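Local coordinates for vacuolar protein sorting-associated protein 29 (Entamoeba histolytica, PDB 5XCJ) that binds zinc through a metallophosphatase fold and probably serves protein transport as a subunit of the retromer complex, at residues Asp157-Tyr165 with Val172-Asn180. The protein carries 1 engineered substitution. Residues are numbered along the deposited sequence; the frame is centred on the assembly and turned at random.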
loop_
_atom_site.group_PDB
_atom_site.type_symbol
_atom_site.label_atom_id
_atom_site.label_comp_id
_atom_site.label_asym_id
_atom_site.label_seq_id
_atom_site.Cartn_x
_atom_site.Cartn_y
_atom_site.Cartn_z
ATOM N N ASP A 157 3.888 -18.437 5.799
ATOM C CA ASP A 157 4.490 -19.218 4.728
ATOM C C ASP A 157 3.818 -18.907 3.397
ATOM O O ASP A 157 3.928 -17.797 2.889
ATOM C CB ASP A 157 4.493 -20.703 5.056
ATOM C CG ASP A 157 5.609 -21.075 6.006
ATOM O OD1 ASP A 157 6.636 -20.375 6.021
ATOM O OD2 ASP A 157 5.457 -22.063 6.745
ATOM N N SER A 158 3.144 -19.899 2.832
ATOM C CA SER A 158 2.468 -19.754 1.549
ATOM C C SER A 158 1.005 -19.340 1.666
ATOM O O SER A 158 0.309 -19.234 0.665
ATOM C CB SER A 158 2.598 -21.034 0.724
ATOM O OG SER A 158 3.922 -21.201 0.268
ATOM N N GLU A 159 0.540 -19.112 2.888
ATOM C CA GLU A 159 -0.841 -18.713 3.090
ATOM C C GLU A 159 -0.901 -17.190 3.154
ATOM O O GLU A 159 -0.198 -16.567 3.934
ATOM C CB GLU A 159 -1.405 -19.316 4.379
ATOM C CG GLU A 159 -1.176 -20.812 4.527
ATOM C CD GLU A 159 -1.998 -21.426 5.644
ATOM O OE1 GLU A 159 -2.947 -20.774 6.117
ATOM O OE2 GLU A 159 -1.685 -22.565 6.045
ATOM N N LEU A 160 -1.726 -16.604 2.301
ATOM C CA LEU A 160 -1.860 -15.158 2.264
ATOM C C LEU A 160 -3.286 -14.705 2.522
ATOM O O LEU A 160 -4.213 -15.147 1.858
ATOM C CB LEU A 160 -1.379 -14.626 0.913
ATOM C CG LEU A 160 -1.720 -13.187 0.527
ATOM C CD1 LEU A 160 -1.083 -12.215 1.503
ATOM C CD2 LEU A 160 -1.255 -12.899 -0.888
ATOM N N THR A 161 -3.461 -13.825 3.498
ATOM C CA THR A 161 -4.776 -13.281 3.806
ATOM C C THR A 161 -4.741 -11.757 3.732
ATOM O O THR A 161 -3.860 -11.141 4.303
ATOM C CB THR A 161 -5.286 -13.719 5.188
ATOM O OG1 THR A 161 -5.338 -15.147 5.256
ATOM C CG2 THR A 161 -6.670 -13.158 5.432
ATOM N N ILE A 162 -5.705 -11.181 3.036
ATOM C CA ILE A 162 -5.770 -9.743 2.872
ATOM C C ILE A 162 -6.991 -9.144 3.547
ATOM O O ILE A 162 -8.112 -9.549 3.279
ATOM C CB ILE A 162 -5.832 -9.352 1.380
ATOM C CG1 ILE A 162 -4.500 -9.631 0.690
ATOM C CG2 ILE A 162 -6.242 -7.901 1.220
ATOM C CD1 ILE A 162 -4.639 -10.393 -0.607
ATOM N N TYR A 163 -6.756 -8.180 4.424
ATOM C CA TYR A 163 -7.832 -7.484 5.110
ATOM C C TYR A 163 -7.924 -6.096 4.491
ATOM O O TYR A 163 -7.090 -5.239 4.767
ATOM C CB TYR A 163 -7.542 -7.343 6.604
ATOM C CG TYR A 163 -7.493 -8.639 7.373
ATOM C CD1 TYR A 163 -8.640 -9.168 7.936
ATOM C CD2 TYR A 163 -6.301 -9.315 7.558
ATOM C CE1 TYR A 163 -8.607 -10.347 8.648
ATOM C CE2 TYR A 163 -6.255 -10.498 8.269
ATOM C CZ TYR A 163 -7.413 -11.006 8.813
ATOM O OH TYR A 163 -7.387 -12.179 9.522
ATOM N N GLU A 164 -8.925 -5.878 3.654
ATOM C CA GLU A 164 -9.118 -4.595 2.992
ATOM C C GLU A 164 -9.940 -3.629 3.841
ATOM O O GLU A 164 -11.135 -3.822 4.013
ATOM C CB GLU A 164 -9.824 -4.783 1.649
ATOM C CG GLU A 164 -9.278 -5.880 0.755
ATOM C CD GLU A 164 -10.080 -6.009 -0.530
ATOM O OE1 GLU A 164 -11.167 -5.419 -0.606
ATOM O OE2 GLU A 164 -9.623 -6.694 -1.460
ATOM N N TYR A 165 -9.299 -2.584 4.356
ATOM C CA TYR A 165 -10.000 -1.603 5.174
ATOM C C TYR A 165 -10.291 -0.325 4.400
ATOM O O TYR A 165 -9.400 0.236 3.778
ATOM C CB TYR A 165 -9.198 -1.253 6.436
ATOM C CG TYR A 165 -9.126 -2.366 7.454
ATOM C CD1 TYR A 165 -10.106 -2.519 8.422
ATOM C CD2 TYR A 165 -8.084 -3.275 7.437
ATOM C CE1 TYR A 165 -10.046 -3.541 9.345
ATOM C CE2 TYR A 165 -8.012 -4.296 8.355
ATOM C CZ TYR A 165 -8.998 -4.430 9.305
ATOM O OH TYR A 165 -8.926 -5.449 10.220
ATOM N N VAL A 172 -16.481 2.499 8.866
ATOM C CA VAL A 172 -15.418 1.612 8.408
ATOM C C VAL A 172 -15.955 0.263 7.938
ATOM O O VAL A 172 -16.812 -0.329 8.583
ATOM C CB VAL A 172 -14.366 1.409 9.516
ATOM C CG1 VAL A 172 -13.223 0.515 9.061
ATOM C CG2 VAL A 172 -13.835 2.753 9.978
ATOM N N LYS A 173 -15.420 -0.206 6.820
ATOM C CA LYS A 173 -15.799 -1.487 6.256
ATOM C C LYS A 173 -14.542 -2.320 6.021
ATOM O O LYS A 173 -13.513 -1.793 5.623
ATOM C CB LYS A 173 -16.562 -1.296 4.950
ATOM C CG LYS A 173 -17.978 -0.786 5.129
ATOM C CD LYS A 173 -18.927 -1.917 5.476
ATOM C CE LYS A 173 -20.124 -1.949 4.546
ATOM N NZ LYS A 173 -20.898 -3.214 4.673
ATOM N N CYS A 174 -14.629 -3.614 6.304
ATOM C CA CYS A 174 -13.499 -4.509 6.095
ATOM C C CYS A 174 -13.903 -5.785 5.357
ATOM O O CYS A 174 -14.931 -6.376 5.651
ATOM C CB CYS A 174 -12.836 -4.861 7.422
ATOM S SG CYS A 174 -11.418 -5.970 7.290
ATOM N N GLU A 175 -13.078 -6.190 4.399
ATOM C CA GLU A 175 -13.305 -7.404 3.619
ATOM C C GLU A 175 -12.079 -8.306 3.700
ATOM O O GLU A 175 -10.954 -7.830 3.654
ATOM C CB GLU A 175 -13.628 -7.075 2.163
ATOM C CG GLU A 175 -13.891 -8.308 1.316
ATOM C CD GLU A 175 -14.636 -8.020 0.039
ATOM O OE1 GLU A 175 -14.789 -6.839 -0.320
ATOM O OE2 GLU A 175 -15.057 -8.991 -0.613
ATOM N N ARG A 176 -12.312 -9.607 3.808
ATOM C CA ARG A 176 -11.240 -10.584 3.915
ATOM C C ARG A 176 -11.105 -11.389 2.635
ATOM O O ARG A 176 -12.083 -11.924 2.124
ATOM C CB ARG A 176 -11.506 -11.540 5.081
ATOM C CG ARG A 176 -10.310 -12.375 5.508
ATOM C CD ARG A 176 -10.695 -13.368 6.593
ATOM N NE ARG A 176 -9.562 -14.131 7.101
ATOM C CZ ARG A 176 -9.465 -15.455 7.029
ATOM N NH1 ARG A 176 -10.421 -16.153 6.438
ATOM N NH2 ARG A 176 -8.403 -16.076 7.502
ATOM N N VAL A 177 -9.885 -11.454 2.120
ATOM C CA VAL A 177 -9.592 -12.203 0.911
ATOM C C VAL A 177 -8.578 -13.273 1.272
ATOM O O VAL A 177 -7.540 -12.978 1.845
ATOM C CB VAL A 177 -9.032 -11.299 -0.200
ATOM C CG1 VAL A 177 -8.825 -12.095 -1.476
ATOM C CG2 VAL A 177 -9.964 -10.126 -0.444
ATOM N N ASP A 178 -8.889 -14.518 0.940
ATOM C CA ASP A 178 -8.018 -15.640 1.255
ATOM C C ASP A 178 -7.344 -16.260 0.034
ATOM O O ASP A 178 -7.994 -16.534 -0.964
ATOM C CB ASP A 178 -8.799 -16.719 2.006
ATOM C CG ASP A 178 -9.455 -16.197 3.265
ATOM O OD1 ASP A 178 -8.770 -15.543 4.070
ATOM O OD2 ASP A 178 -10.661 -16.434 3.442
ATOM N N PHE A 179 -6.040 -16.480 0.138
ATOM C CA PHE A 179 -5.254 -17.078 -0.934
ATOM C C PHE A 179 -4.315 -18.140 -0.380
ATOM O O PHE A 179 -3.777 -17.992 0.711
ATOM C CB PHE A 179 -4.436 -16.018 -1.666
ATOM C CG PHE A 179 -5.246 -15.125 -2.549
ATOM C CD1 PHE A 179 -5.976 -15.646 -3.596
ATOM C CD2 PHE A 179 -5.267 -13.759 -2.337
ATOM C CE1 PHE A 179 -6.719 -14.823 -4.411
ATOM C CE2 PHE A 179 -6.011 -12.933 -3.147
ATOM C CZ PHE A 179 -6.740 -13.465 -4.185
ATOM N N ASN A 180 -4.109 -19.207 -1.141
ATOM C CA ASN A 180 -3.221 -20.275 -0.709
ATOM C C ASN A 180 -2.126 -20.526 -1.742
ATOM O O ASN A 180 -1.407 -19.612 -2.140
ATOM C CB ASN A 180 -4.012 -21.557 -0.435
ATOM C CG ASN A 180 -5.026 -21.395 0.684
ATOM O OD1 ASN A 180 -6.201 -21.719 0.521
ATOM N ND2 ASN A 180 -4.575 -20.903 1.827
HETATM O O HOH W 1 -13.433 -3.265 3.031
HETATM O O HOH W 2 -12.556 -6.326 -2.416
#
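Cys174 SG sits over one face of the Tyr165 ring, 3.6 Å from its centroid, while Val172 CG1 comes to the ring edge. This sulfur-aromatic contact belongs to the last beta hairpin of the metallophosphatase fold, whose second strand forms one margin of a mixed six-stranded sheet. With SG anti to the backbone N (chi1 -180°), the thiol reaches over Tyr165 and also lies at the edge of the Tyr163 ring. Tyr163 and Arg176 run side by side, ring and guanidinium planes 52° apart, with Tyr163 OH at the guanidinium edge; that hydroxyl is hydrogen-bonded to Glu154 of the neighbouring strand 149-156. Asp178 OD1 lies over the guanidinium face, 3.0 Å from Arg176 NH1, a salt bridge of charges alone. Thr161 CG2 packs 3.5 Å from Arg176 NE.

On the other side of the sheet, Ile162 CD1 meets the Phe179 ring at its edge, 3.8 Å from Phe179 CD2, and Val177 packs beside Ile162; all three also touch Thr121 of the second sheet. Leu160-Phe179, Ile162-Val177 and Glu164-Glu175 are antiparallel hydrogen-bonded pairs, the straightest bond running from Ile162 N to Val177 O (2.8 Å, 173°). Glu164 OE2 is hydrogen-bonded to Thr121, whereas Glu164 OE1 and Glu175 OE1, like charges 3.9 Å apart, share a water that donates to both, 2.5 Å from Glu164 OE1.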